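Local structure of butyryl-CoA dehydrogenase (Marinomonas mediterranea, 6CXT) at residues B[257-262]-B[285-289]; B[51-56]-B[111-115]; B[37-41]-B[83-87]; B[137-141]-B[168-172]; B[201-205]-B[354-358]. The protein is a flavoprotein of the acyl-CoA dehydrogenase family that binds flavin-adenine dinucleotide and combines helical N- and C-terminal domains with a beta-stranded middle domain. All coordinates share one frame. Residue numbers count along the deposited sequence, not the author numbering.

The five contacts illustrate how chemistry follows place in a three-domain fold. All are largely buried. Contacts 1 and 3 each pack two helices, and contact 2 sets a loop against the end of a helix; none of the three has a hydrogen bond between its segments. Contacts 2 and 3 share the N-terminal domain, their centres about 17 Å apart, and use the consecutive helices 104-114 and 81-101. Contact 4, in the middle domain, is the most polar, with backbone, threonine and water bonds. Contact 5 joins the middle and C-terminal domains with one hydrogen bond, and meets contact 3 where Phe-85 CD2 lies 4.1 Å from Leu-204 CD1.

Contact 1. Residues B[257-262]-B[285-289]; sequences DLNQCI and IADMG
Two nearly antiparallel helices supply a textbook case of apolar helix packing in the C-terminal domain. Residues 257-262 and 285-289 are both regular alpha-helix; the axes of these short segments approach to 10.1 Å and cross at -157°. The register sets CA of Leu-258 6.7 Å from CA of Met-288, and CA of Cys-261 7.1 Å from CA of Ile-285. No hydrogen bond links the segments; the facing side chains are mostly apolar. Ile-285 (m, t) comes first and points at its neighbour: its CD1 lies 3.6 Å from Cys-261 O and 4.0 Å from Cys-261 CB, and its CG2 is 3.6 Å from Leu-258 CD1 and 3.8 Å from Ile-262 CG1. Ala-286 and Asp-287 sit on the far side of the helix, where Asp-287 forms a salt bridge with Arg-370 of a second subunit. Met-288 (m, t, p) curls its CE to 3.9 Å from Cys-261 SG and 4.2 Å from Asp-257 CB, while its CB rests 4.1 Å from Leu-258 CD1. At Gly-289 the bare CA receives Leu-258 CD2 at 3.8 Å; the t, p rotamer of Leu-258 brings its tip across. Helix 313-338 closes the Met-288 end, touching Met-288 and Cys-261 through Ser-334 and bonding Asp-257 through Ser-330, so that helices 248-267, 279-306 and 313-338 pack together as in the helical bundle of this family.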
loop_
_atom_site.group_PDB
_atom_site.type_symbol
_atom_site.label_atom_id
_atom_site.label_comp_id
_atom_site.label_asym_id
_atom_site.label_seq_id
_atom_site.Cartn_x
_atom_site.Cartn_y
_atom_site.Cartn_z
ATOM N N ASP B 257 -8.532 -4.060 19.415
ATOM C CA ASP B 257 -8.967 -4.371 18.060
ATOM C C ASP B 257 -8.527 -5.781 17.622
ATOM O O ASP B 257 -9.327 -6.556 17.086
ATOM C CB ASP B 257 -8.350 -3.386 17.026
ATOM C CG ASP B 257 -9.029 -1.990 17.025
ATOM O OD1 ASP B 257 -10.123 -1.819 17.660
ATOM O OD2 ASP B 257 -8.470 -1.073 16.324
ATOM N N LEU B 258 -7.262 -6.075 17.818
ATOM C CA LEU B 258 -6.694 -7.361 17.383
ATOM C C LEU B 258 -7.357 -8.540 18.123
ATOM O O LEU B 258 -7.767 -9.507 17.493
ATOM C CB LEU B 258 -5.197 -7.366 17.600
ATOM C CG LEU B 258 -4.453 -8.670 17.269
ATOM C CD1 LEU B 258 -4.669 -9.033 15.787
ATOM C CD2 LEU B 258 -2.948 -8.490 17.539
ATOM N N ASN B 259 -7.433 -8.432 19.437
ATOM C CA ASN B 259 -8.127 -9.442 20.284
ATOM C C ASN B 259 -9.538 -9.666 19.851
ATOM O O ASN B 259 -9.979 -10.830 19.716
ATOM C CB ASN B 259 -8.108 -9.023 21.757
ATOM C CG ASN B 259 -6.753 -9.123 22.360
ATOM O OD1 ASN B 259 -5.834 -9.679 21.781
ATOM N ND2 ASN B 259 -6.588 -8.508 23.510
ATOM N N GLN B 260 -10.275 -8.579 19.606
ATOM C CA GLN B 260 -11.641 -8.685 19.068
ATOM C C GLN B 260 -11.696 -9.373 17.687
ATOM O O GLN B 260 -12.546 -10.233 17.456
ATOM C CB GLN B 260 -12.369 -7.317 18.981
ATOM C CG GLN B 260 -12.687 -6.772 20.365
ATOM C CD GLN B 260 -13.121 -5.314 20.353
ATOM O OE1 GLN B 260 -13.005 -4.605 19.344
ATOM N NE2 GLN B 260 -13.561 -4.848 21.501
ATOM N N CYS B 261 -10.824 -8.999 16.752
ATOM C CA CYS B 261 -10.819 -9.670 15.441
ATOM C C CYS B 261 -10.486 -11.195 15.553
ATOM O O CYS B 261 -11.034 -11.955 14.780
ATOM C CB CYS B 261 -9.780 -9.017 14.488
ATOM S SG CYS B 261 -10.482 -7.409 14.001
ATOM N N ILE B 262 -9.586 -11.570 16.443
ATOM C CA ILE B 262 -9.160 -12.992 16.546
ATOM C C ILE B 262 -10.363 -13.782 17.074
ATOM O O ILE B 262 -10.781 -14.780 16.474
ATOM C CB ILE B 262 -7.928 -13.144 17.443
ATOM C CG1 ILE B 262 -6.676 -12.514 16.739
ATOM C CG2 ILE B 262 -7.677 -14.623 17.776
ATOM C CD1 ILE B 262 -5.501 -12.385 17.696
ATOM N N ILE B 285 -5.571 -10.255 9.513
ATOM C CA ILE B 285 -5.313 -10.220 10.968
ATOM C C ILE B 285 -3.828 -10.373 11.296
ATOM O O ILE B 285 -3.306 -9.703 12.245
ATOM C CB ILE B 285 -6.204 -11.263 11.717
ATOM C CG1 ILE B 285 -7.662 -10.854 11.502
ATOM C CG2 ILE B 285 -5.913 -11.284 13.235
ATOM C CD1 ILE B 285 -8.686 -11.903 12.003
ATOM N N ALA B 286 -3.131 -11.233 10.550
ATOM C CA ALA B 286 -1.706 -11.391 10.772
ATOM C C ALA B 286 -0.988 -10.013 10.613
ATOM O O ALA B 286 -0.161 -9.636 11.415
ATOM C CB ALA B 286 -1.115 -12.379 9.775
ATOM N N ASP B 287 -1.380 -9.274 9.592
ATOM C CA ASP B 287 -0.762 -7.956 9.364
ATOM C C ASP B 287 -1.150 -6.955 10.437
ATOM O O ASP B 287 -0.338 -6.089 10.762
ATOM C CB ASP B 287 -1.130 -7.402 7.986
ATOM C CG ASP B 287 -0.425 -8.102 6.836
ATOM O OD1 ASP B 287 0.645 -8.746 7.020
ATOM O OD2 ASP B 287 -0.995 -8.052 5.694
ATOM N N MET B 288 -2.354 -7.044 11.009
ATOM C CA MET B 288 -2.668 -6.205 12.185
ATOM C C MET B 288 -1.702 -6.558 13.316
ATOM O O MET B 288 -1.201 -5.672 14.033
ATOM C CB MET B 288 -4.121 -6.454 12.653
ATOM C CG MET B 288 -5.189 -6.029 11.664
ATOM S SD MET B 288 -6.856 -6.585 12.182
ATOM C CE MET B 288 -7.068 -5.540 13.624
ATOM N N GLY B 289 -1.421 -7.853 13.495
ATOM C CA GLY B 289 -0.495 -8.259 14.590
ATOM C C GLY B 289 0.928 -7.739 14.321
ATOM O O GLY B 289 1.626 -7.256 15.230
#

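Contact 2. Residues B[51-56]-B[111-115]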
loop_
_atom_site.group_PDB
_atom_site.type_symbol
_atom_site.label_atom_id
_atom_site.label_comp_id
_atom_site.label_asym_id
_atom_site.label_seq_id
_atom_site.Cartn_x
_atom_site.Cartn_y
_atom_site.Cartn_z
ATOM N N ILE B 51 4.474 12.963 37.483
ATOM C CA ILE B 51 4.673 14.167 38.348
ATOM C C ILE B 51 5.422 13.690 39.606
ATOM O O ILE B 51 5.009 12.721 40.237
ATOM C CB ILE B 51 3.351 14.912 38.698
ATOM C CG1 ILE B 51 2.520 15.155 37.428
ATOM C CG2 ILE B 51 3.613 16.243 39.427
ATOM C CD1 ILE B 51 3.184 15.991 36.355
ATOM N N PRO B 52 6.562 14.335 39.924
ATOM C CA PRO B 52 7.304 14.044 41.165
ATOM C C PRO B 52 6.461 14.321 42.413
ATOM O O PRO B 52 5.687 15.293 42.439
ATOM C CB PRO B 52 8.478 15.028 41.097
ATOM C CG PRO B 52 8.649 15.328 39.648
ATOM C CD PRO B 52 7.236 15.383 39.134
ATOM N N GLU B 53 6.610 13.477 43.427
ATOM C CA GLU B 53 6.000 13.714 44.743
ATOM C C GLU B 53 6.282 15.120 45.311
ATOM O O GLU B 53 5.422 15.705 45.957
ATOM C CB GLU B 53 6.424 12.639 45.741
ATOM C CG GLU B 53 5.462 12.541 46.916
ATOM C CD GLU B 53 5.639 11.288 47.752
ATOM O OE1 GLU B 53 6.303 10.324 47.302
ATOM O OE2 GLU B 53 5.098 11.273 48.878
ATOM N N LYS B 54 7.474 15.651 45.044
ATOM C CA LYS B 54 7.858 17.020 45.412
ATOM C C LYS B 54 6.778 18.054 45.062
ATOM O O LYS B 54 6.623 19.082 45.755
ATOM C CB LYS B 54 9.166 17.380 44.700
ATOM C CG LYS B 54 9.863 18.642 45.189
ATOM C CD LYS B 54 10.939 19.086 44.204
ATOM C CE LYS B 54 11.917 20.115 44.778
ATOM N NZ LYS B 54 11.292 21.292 45.453
ATOM N N TYR B 55 6.033 17.796 43.983
ATOM C CA TYR B 55 5.034 18.772 43.518
ATOM C C TYR B 55 3.590 18.372 43.676
ATOM O O TYR B 55 2.735 19.228 43.555
ATOM C CB TYR B 55 5.304 19.241 42.092
ATOM C CG TYR B 55 6.636 19.895 41.941
ATOM C CD1 TYR B 55 6.880 21.185 42.447
ATOM C CD2 TYR B 55 7.675 19.219 41.311
ATOM C CE1 TYR B 55 8.131 21.784 42.300
ATOM C CE2 TYR B 55 8.916 19.799 41.156
ATOM C CZ TYR B 55 9.146 21.071 41.664
ATOM O OH TYR B 55 10.394 21.611 41.473
ATOM N N ALA B 56 3.317 17.100 43.962
ATOM C CA ALA B 56 1.954 16.635 44.134
ATOM C C ALA B 56 1.975 15.410 45.001
ATOM O O ALA B 56 2.725 14.464 44.727
ATOM C CB ALA B 56 1.335 16.313 42.772
ATOM N N LEU B 111 0.464 22.320 40.096
ATOM C CA LEU B 111 0.584 20.865 39.935
ATOM C C LEU B 111 -0.230 19.986 40.872
ATOM O O LEU B 111 -0.691 18.924 40.440
ATOM C CB LEU B 111 2.045 20.392 39.850
ATOM C CG LEU B 111 2.815 20.879 38.621
ATOM C CD1 LEU B 111 4.315 20.670 38.777
ATOM C CD2 LEU B 111 2.301 20.150 37.363
ATOM N N PRO B 112 -0.408 20.389 42.161
ATOM C CA PRO B 112 -1.204 19.484 42.953
ATOM C C PRO B 112 -2.590 19.173 42.397
ATOM O O PRO B 112 -3.007 18.041 42.510
ATOM C CB PRO B 112 -1.303 20.206 44.330
ATOM C CG PRO B 112 0.073 20.843 44.440
ATOM C CD PRO B 112 0.270 21.408 43.025
ATOM N N ASP B 113 -3.299 20.154 41.847
ATOM C CA ASP B 113 -4.677 19.908 41.373
ATOM C C ASP B 113 -4.664 19.376 39.918
ATOM O O ASP B 113 -5.594 18.684 39.510
ATOM C CB ASP B 113 -5.561 21.160 41.397
ATOM C CG ASP B 113 -5.980 21.590 42.815
ATOM O OD1 ASP B 113 -5.905 20.809 43.794
ATOM O OD2 ASP B 113 -6.415 22.746 42.902
ATOM N N LEU B 114 -3.627 19.721 39.161
ATOM C CA LEU B 114 -3.443 19.100 37.830
ATOM C C LEU B 114 -3.212 17.600 38.010
ATOM O O LEU B 114 -3.810 16.766 37.278
ATOM C CB LEU B 114 -2.316 19.778 37.067
ATOM C CG LEU B 114 -2.598 21.215 36.621
ATOM C CD1 LEU B 114 -1.420 21.759 35.855
ATOM C CD2 LEU B 114 -3.899 21.357 35.848
ATOM N N ALA B 115 -2.407 17.244 38.982
ATOM C CA ALA B 115 -2.062 15.870 39.214
ATOM C C ALA B 115 -3.181 14.959 39.629
ATOM O O ALA B 115 -3.079 13.806 39.461
ATOM C CB ALA B 115 -0.910 15.763 40.174
#
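Leu-111 lies against Tyr-55, its CD1 3.7 Å from Tyr-55 CB, and on its other branch CD2 comes within 4.4 Å of Ile-51 CD1. A loop without regular structure, residues 51-56, is thereby laid against residues 111-115, on helix 104-114. Between Ile-51 and Tyr-55 the chain turns tightly, with Tyr-55 N bonded to Pro-52 O at 3.0 Å, which carries Glu-53 and Lys-54 outward and returns Tyr-55 and Ala-56 to the helix. The nearest CA pair is that of Ala-56 and Pro-112, 4.4 Å apart, an intimacy made possible by small residues: Ala-56 CB meets Ala-115 CB at 3.5 Å and sits 4.1 Å from Pro-112 CA. Ile-51 CG1 reaches the same Ala-115 CB at 4.4 Å. The phenol end of Tyr-55 leads away and is hydrogen-bonded to Glu-104 and Lys-107, a turn or two earlier on the same helix, while helix 81-101 adds Leu-99 to the packing within this helical N-terminal domain. Tyr-55 O lies 3.2 Å from Pro-112 CG and has no hydrogen-bonding partner in the model. Between these segments the attraction is therefore apolar, resting on close fit, and the burial of one carbonyl without a partner is a cost the packing has to absorb.

Contact 3. Residues B[37-41]-B[83-87]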
loop_
_atom_site.group_PDB
_atom_site.type_symbol
_atom_site.label_atom_id
_atom_site.label_comp_id
_atom_site.label_asym_id
_atom_site.label_seq_id
_atom_site.Cartn_x
_atom_site.Cartn_y
_atom_site.Cartn_z
ATOM N N ASN B 37 -15.962 9.692 35.248
ATOM C CA ASN B 37 -14.860 8.846 34.763
ATOM C C ASN B 37 -13.520 9.578 34.769
ATOM O O ASN B 37 -12.524 8.983 35.091
ATOM C CB ASN B 37 -15.189 8.245 33.380
ATOM C CG ASN B 37 -16.258 7.158 33.473
ATOM O OD1 ASN B 37 -16.537 6.631 34.563
ATOM N ND2 ASN B 37 -16.873 6.844 32.363
ATOM N N TRP B 38 -13.508 10.848 34.369
ATOM C CA TRP B 38 -12.310 11.699 34.527
ATOM C C TRP B 38 -11.789 11.624 35.986
ATOM O O TRP B 38 -10.615 11.297 36.235
ATOM C CB TRP B 38 -12.650 13.135 34.099
ATOM C CG TRP B 38 -11.517 14.081 34.358
ATOM C CD1 TRP B 38 -11.278 14.747 35.530
ATOM C CD2 TRP B 38 -10.477 14.452 33.444
ATOM N NE1 TRP B 38 -10.131 15.516 35.408
ATOM C CE2 TRP B 38 -9.629 15.365 34.133
ATOM C CE3 TRP B 38 -10.214 14.151 32.078
ATOM C CZ2 TRP B 38 -8.500 15.975 33.522
ATOM C CZ3 TRP B 38 -9.112 14.727 31.461
ATOM C CH2 TRP B 38 -8.240 15.648 32.203
ATOM N N ASN B 39 -12.673 11.849 36.969
ATOM C CA ASN B 39 -12.259 11.813 38.382
ATOM C C ASN B 39 -11.791 10.411 38.807
ATOM O O ASN B 39 -10.818 10.287 39.553
ATOM C CB ASN B 39 -13.389 12.341 39.324
ATOM C CG ASN B 39 -13.703 13.814 39.082
ATOM O OD1 ASN B 39 -12.861 14.562 38.587
ATOM N ND2 ASN B 39 -14.924 14.231 39.417
ATOM N N ALA B 40 -12.431 9.367 38.268
ATOM C CA ALA B 40 -11.970 8.003 38.534
ATOM C C ALA B 40 -10.549 7.748 38.022
ATOM O O ALA B 40 -9.708 7.143 38.728
ATOM C CB ALA B 40 -12.957 6.967 38.035
ATOM N N LEU B 41 -10.265 8.235 36.811
ATOM C CA LEU B 41 -8.892 8.190 36.294
ATOM C C LEU B 41 -7.930 9.001 37.184
ATOM O O LEU B 41 -6.813 8.577 37.413
ATOM C CB LEU B 41 -8.832 8.766 34.850
ATOM C CG LEU B 41 -9.317 7.761 33.790
ATOM C CD1 LEU B 41 -9.710 8.489 32.507
ATOM C CD2 LEU B 41 -8.238 6.690 33.523
ATOM N N LEU B 83 -11.677 9.936 26.103
ATOM C CA LEU B 83 -11.434 10.345 27.500
ATOM C C LEU B 83 -9.946 10.245 27.859
ATOM O O LEU B 83 -9.365 11.165 28.468
ATOM C CB LEU B 83 -12.314 9.559 28.493
ATOM C CG LEU B 83 -12.067 9.884 29.998
ATOM C CD1 LEU B 83 -12.372 11.339 30.259
ATOM C CD2 LEU B 83 -12.988 9.056 30.883
ATOM N N LEU B 84 -9.314 9.135 27.483
ATOM C CA LEU B 84 -7.876 8.955 27.710
ATOM C C LEU B 84 -7.078 10.035 27.004
ATOM O O LEU B 84 -6.082 10.518 27.554
ATOM C CB LEU B 84 -7.418 7.565 27.230
ATOM C CG LEU B 84 -8.001 6.445 28.108
ATOM C CD1 LEU B 84 -7.578 5.104 27.478
ATOM C CD2 LEU B 84 -7.551 6.549 29.597
ATOM N N PHE B 85 -7.499 10.357 25.792
ATOM C CA PHE B 85 -6.860 11.376 24.959
ATOM C C PHE B 85 -6.945 12.752 25.677
ATOM O O PHE B 85 -5.947 13.425 25.799
ATOM C CB PHE B 85 -7.573 11.433 23.631
ATOM C CG PHE B 85 -7.201 12.615 22.777
ATOM C CD1 PHE B 85 -5.927 12.759 22.266
ATOM C CD2 PHE B 85 -8.173 13.548 22.423
ATOM C CE1 PHE B 85 -5.579 13.899 21.474
ATOM C CE2 PHE B 85 -7.863 14.681 21.638
ATOM C CZ PHE B 85 -6.567 14.837 21.136
ATOM N N ALA B 86 -8.146 13.135 26.115
ATOM C CA ALA B 86 -8.317 14.391 26.928
ATOM C C ALA B 86 -7.328 14.418 28.099
ATOM O O ALA B 86 -6.709 15.464 28.397
ATOM C CB ALA B 86 -9.770 14.527 27.414
ATOM N N GLY B 87 -7.214 13.288 28.789
ATOM C CA GLY B 87 -6.392 13.176 29.982
ATOM C C GLY B 87 -4.932 13.314 29.618
ATOM O O GLY B 87 -4.149 13.921 30.355
#
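Leu-83, Trp-38 and Leu-41 account for most of the surface buried here. Leu-83 points straight at helix 35-44, and its t, p rotamer sets CD2 3.4 Å from Asn-37 CB and 3.7 Å from Leu-41 CD1; its other methyl, CD1, meets the edge of the Trp-38 ring at CE3, 4.0 Å away. Leucine thus fills the space between residues 37, 38 and 41, one turn of the opposing helix. The two segments cross at -58°, with axes 10.8 Å apart, an oblique helix pair within the helical N-terminal domain of the acyl-CoA dehydrogenase fold. Trp-38 swings its indole across helix 81-101, so that CZ3 lies 3.5 Å from Gly-87 CA and 4.1 Å from Ala-86 CB, two small residues that leave room for the ring; its NE1 is hydrogen-bonded to Gly-117 O, and Phe-47 stacks on it. Leu-41 completes the set, its CD2 4.0 Å from Leu-84 CD2. Phe-85, on the far side of the same turn, touches both FAD and FK4.

Contact 4. Residues B[137-141]-B[168-172]; sequences LATTA and VYATT
Thr-140 and Thr-171 form a single parallel-type beta bridge, their CA atoms 4.6 Å apart, although the two segments run 79° apart end to end. Residues 168-171 are extended; 137-139 are loop, with Ala-138 at -69/-24, and strand begins at Thr-140. Thr-171 N donates to Thr-139 O (2.7 Å), and Ala-141 N donates to Thr-171 O (3.0 Å), which Thr-140 CA also approaches at 3.3 Å. With chi1 in m, Thr-171 OG1 donates to Leu-137 O (2.6 Å) and accepts from a water (2.7 Å) that in turn accepts from Leu-137 N (2.9 Å). The bridge joins two sheets of the middle domain, edge strand 140-144 of one meeting strand 165-171 of the other. A second water lies 2.7 Å from Ala-141 O and 2.6 Å from Thr-172 O. Two further hydroxyls are satisfied outside the two segments, Thr-139 OG1 by Glu-127 and Thr-172 OG1 by Glu-228. Beneath the polar network, Leu-137 CD1 packs 4.0 Å from Tyr-169 CB, and Ala-141 CB 4.0 Å from Ala-170 CB.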
loop_
_atom_site.group_PDB
_atom_site.type_symbol
_atom_site.label_atom_id
_atom_site.label_comp_id
_atom_site.label_asym_id
_atom_site.label_seq_id
_atom_site.Cartn_x
_atom_site.Cartn_y
_atom_site.Cartn_z
ATOM N N LEU B 137 2.481 33.133 14.760
ATOM C CA LEU B 137 1.247 33.129 15.584
ATOM C C LEU B 137 0.655 34.541 15.620
ATOM O O LEU B 137 1.380 35.500 15.950
ATOM C CB LEU B 137 1.516 32.574 16.988
ATOM C CG LEU B 137 2.080 31.144 17.053
ATOM C CD1 LEU B 137 2.332 30.785 18.482
ATOM C CD2 LEU B 137 1.100 30.137 16.411
ATOM N N ALA B 138 -0.614 34.653 15.202
ATOM C CA ALA B 138 -1.401 35.879 15.284
ATOM C C ALA B 138 -1.771 36.296 16.732
ATOM O O ALA B 138 -1.975 37.468 16.991
ATOM C CB ALA B 138 -2.642 35.793 14.420
ATOM N N THR B 139 -1.808 35.347 17.662
ATOM C CA THR B 139 -2.031 35.637 19.077
ATOM C C THR B 139 -0.788 36.370 19.606
ATOM O O THR B 139 0.331 35.903 19.452
ATOM C CB THR B 139 -2.314 34.366 19.888
ATOM O OG1 THR B 139 -3.501 33.734 19.349
ATOM C CG2 THR B 139 -2.562 34.702 21.421
ATOM N N THR B 140 -1.013 37.551 20.215
ATOM C CA THR B 140 0.111 38.402 20.717
ATOM C C THR B 140 0.101 38.493 22.231
ATOM O O THR B 140 -0.957 38.318 22.858
ATOM C CB THR B 140 0.025 39.818 20.170
ATOM O OG1 THR B 140 -1.238 40.361 20.536
ATOM C CG2 THR B 140 0.125 39.808 18.658
ATOM N N ALA B 141 1.272 38.719 22.833
ATOM C CA ALA B 141 1.323 39.032 24.235
ATOM C C ALA B 141 2.165 40.314 24.376
ATOM O O ALA B 141 3.310 40.312 23.968
ATOM C CB ALA B 141 1.928 37.901 25.034
ATOM N N VAL B 168 -0.892 28.713 26.576
ATOM C CA VAL B 168 -1.176 29.492 25.378
ATOM C C VAL B 168 0.175 29.943 24.853
ATOM O O VAL B 168 1.031 30.321 25.652
ATOM C CB VAL B 168 -2.028 30.714 25.733
ATOM C CG1 VAL B 168 -2.292 31.614 24.532
ATOM C CG2 VAL B 168 -3.331 30.246 26.351
ATOM N N TYR B 169 0.354 29.865 23.530
ATOM C CA TYR B 169 1.610 30.212 22.882
ATOM C C TYR B 169 1.297 31.453 22.073
ATOM O O TYR B 169 0.324 31.480 21.309
ATOM C CB TYR B 169 2.156 28.997 22.005
ATOM C CG TYR B 169 2.593 27.846 22.872
ATOM C CD1 TYR B 169 1.682 26.859 23.292
ATOM C CD2 TYR B 169 3.901 27.711 23.251
ATOM C CE1 TYR B 169 2.078 25.838 24.130
ATOM C CE2 TYR B 169 4.312 26.669 24.069
ATOM C CZ TYR B 169 3.403 25.733 24.488
ATOM O OH TYR B 169 3.834 24.720 25.297
ATOM N N ALA B 170 2.087 32.529 22.274
ATOM C CA ALA B 170 1.720 33.846 21.742
ATOM C C ALA B 170 2.983 34.536 21.187
ATOM O O ALA B 170 4.057 34.240 21.651
ATOM C CB ALA B 170 1.071 34.718 22.829
ATOM N N THR B 171 2.827 35.405 20.200
ATOM C CA THR B 171 3.997 36.162 19.703
ATOM C C THR B 171 4.306 37.340 20.659
ATOM O O THR B 171 3.452 38.226 20.845
ATOM C CB THR B 171 3.723 36.672 18.303
ATOM O OG1 THR B 171 3.431 35.535 17.477
ATOM C CG2 THR B 171 4.990 37.394 17.718
ATOM N N THR B 172 5.491 37.308 21.262
ATOM C CA THR B 172 6.006 38.457 22.001
ATOM C C THR B 172 6.932 39.417 21.215
ATOM O O THR B 172 7.074 40.595 21.620
ATOM C CB THR B 172 6.632 38.053 23.319
ATOM O OG1 THR B 172 7.516 36.945 23.124
ATOM C CG2 THR B 172 5.533 37.692 24.344
HETATM O O HOH W 1 4.978 33.973 15.970
HETATM O O HOH W 2 5.513 41.761 23.314
#

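Contact 5. Residues B[201-205]-B[354-358]. With EDO (1,2-ethanediol), chain E.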
loop_
_atom_site.group_PDB
_atom_site.type_symbol
_atom_site.label_atom_id
_atom_site.label_comp_id
_atom_site.label_asym_id
_atom_site.label_seq_id
_atom_site.Cartn_x
_atom_site.Cartn_y
_atom_site.Cartn_z
ATOM N N LYS B 201 -17.599 16.360 15.827
ATOM C CA LYS B 201 -16.465 15.894 15.023
ATOM C C LYS B 201 -16.500 14.367 14.886
ATOM O O LYS B 201 -17.370 13.664 15.470
ATOM C CB LYS B 201 -15.120 16.369 15.665
ATOM C CG LYS B 201 -14.888 15.825 17.069
ATOM C CD LYS B 201 -13.727 16.547 17.774
ATOM C CE LYS B 201 -13.220 15.779 18.974
ATOM N NZ LYS B 201 -14.248 15.764 20.021
ATOM N N LEU B 202 -15.587 13.863 14.075
ATOM C CA LEU B 202 -15.764 12.446 13.604
ATOM C C LEU B 202 -15.653 11.472 14.769
ATOM O O LEU B 202 -16.462 10.531 14.883
ATOM C CB LEU B 202 -14.667 12.119 12.562
ATOM C CG LEU B 202 -14.731 10.671 12.021
ATOM C CD1 LEU B 202 -16.071 10.432 11.313
ATOM C CD2 LEU B 202 -13.582 10.534 11.007
ATOM N N GLY B 203 -14.665 11.686 15.661
ATOM C CA GLY B 203 -14.461 10.796 16.797
ATOM C C GLY B 203 -14.109 11.493 18.071
ATOM O O GLY B 203 -14.222 12.747 18.152
ATOM N N LEU B 204 -13.705 10.697 19.063
ATOM C CA LEU B 204 -13.135 11.190 20.349
ATOM C C LEU B 204 -14.116 12.129 21.032
ATOM O O LEU B 204 -13.734 13.219 21.505
ATOM C CB LEU B 204 -11.777 11.887 20.118
ATOM C CG LEU B 204 -10.688 11.067 19.395
ATOM C CD1 LEU B 204 -9.577 11.986 18.877
ATOM C CD2 LEU B 204 -10.068 9.973 20.281
ATOM N N ARG B 205 -15.377 11.737 20.989
ATOM C CA ARG B 205 -16.461 12.525 21.543
ATOM C C ARG B 205 -16.221 12.993 22.993
ATOM O O ARG B 205 -16.571 14.114 23.325
ATOM C CB ARG B 205 -17.807 11.771 21.355
ATOM N N LYS B 354 -12.874 6.025 13.649
ATOM C CA LYS B 354 -13.281 7.428 13.909
ATOM C C LYS B 354 -12.230 8.136 14.762
ATOM O O LYS B 354 -11.880 9.292 14.495
ATOM C CB LYS B 354 -14.671 7.455 14.583
ATOM C CG LYS B 354 -15.778 7.016 13.602
ATOM C CD LYS B 354 -17.146 7.295 14.190
ATOM C CE LYS B 354 -17.447 6.278 15.278
ATOM N NZ LYS B 354 -18.705 6.741 15.939
ATOM N N ASP B 355 -11.708 7.426 15.741
ATOM C CA ASP B 355 -10.703 7.971 16.650
ATOM C C ASP B 355 -9.362 8.010 16.011
ATOM O O ASP B 355 -8.616 8.988 16.196
ATOM C CB ASP B 355 -10.638 7.146 17.960
ATOM C CG ASP B 355 -11.945 7.235 18.747
ATOM O OD1 ASP B 355 -12.841 8.091 18.430
ATOM O OD2 ASP B 355 -12.108 6.451 19.708
ATOM N N ALA B 356 -9.035 6.961 15.233
ATOM C CA ALA B 356 -7.736 6.853 14.594
ATOM C C ALA B 356 -7.484 7.996 13.614
ATOM O O ALA B 356 -6.339 8.495 13.499
ATOM C CB ALA B 356 -7.563 5.500 13.868
ATOM N N LEU B 357 -8.539 8.410 12.915
ATOM C CA LEU B 357 -8.369 9.453 11.918
ATOM C C LEU B 357 -7.991 10.813 12.591
ATOM O O LEU B 357 -7.369 11.650 11.930
ATOM C CB LEU B 357 -9.605 9.603 11.042
ATOM C CG LEU B 357 -9.626 8.474 9.961
ATOM C CD1 LEU B 357 -11.024 8.298 9.355
ATOM C CD2 LEU B 357 -8.559 8.739 8.878
ATOM N N GLY B 358 -8.388 10.986 13.843
ATOM C CA GLY B 358 -7.901 12.124 14.673
ATOM C C GLY B 358 -6.387 12.005 14.907
ATOM O O GLY B 358 -5.651 12.997 14.759
HETATM C C1 EDO E . -15.356 8.642 22.535
HETATM O O1 EDO E . -14.642 9.512 23.427
HETATM C C2 EDO E . -14.743 7.229 22.373
HETATM O O2 EDO E . -13.407 7.447 21.861
#
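A single hydrogen bond joins the segments directly: Leu-204 N donates to Asp-355 OD1 at 2.8 Å, so an acidic side chain near the middle of helix 351-359 satisfies a backbone amide of an irregular loop. The loop reaches this position through unusual backbone angles. Gly-203, at -140/-169, has its CA 3.8 Å from Lys-354 O and 3.6 Å from Asp-355 OD1, where a beta-carbon would collide with both oxygens, and Leu-204 follows in a left-handed conformation (57/42). Within the loop, Lys-201 NZ bonds to Leu-204 O at 3.0 Å. The other carboxylate oxygen, Asp-355 OD2, accepts from O2 of a 1,2-ethanediol at 2.7 Å, a molecule probably left by the crystallisation liquor. The apolar contact is Leu-202 CD2 on Leu-357 CD1, 3.8 Å apart. Two van der Waals contacts involve polar groups: Leu-204 CD2 lies 3.7 Å from Asp-355 CG, and Lys-354 CD 3.4 Å from Leu-202 O. Between subunits, Tyr-343 of a third subunit is hydrogen-bonded to Lys-354 O, while Leu-202 and Lys-354 pack on Lys-354 and Leu-202 of that subunit, a reciprocal exchange. Leu-204 touches Phe-85, and its side chain comes within about 4 Å of FAD. Segments 201-205 and 354-358 thus form a junction of the middle and C-terminal domains, at a subunit interface and beside the flavin site of this acyl-CoA dehydrogenase fold.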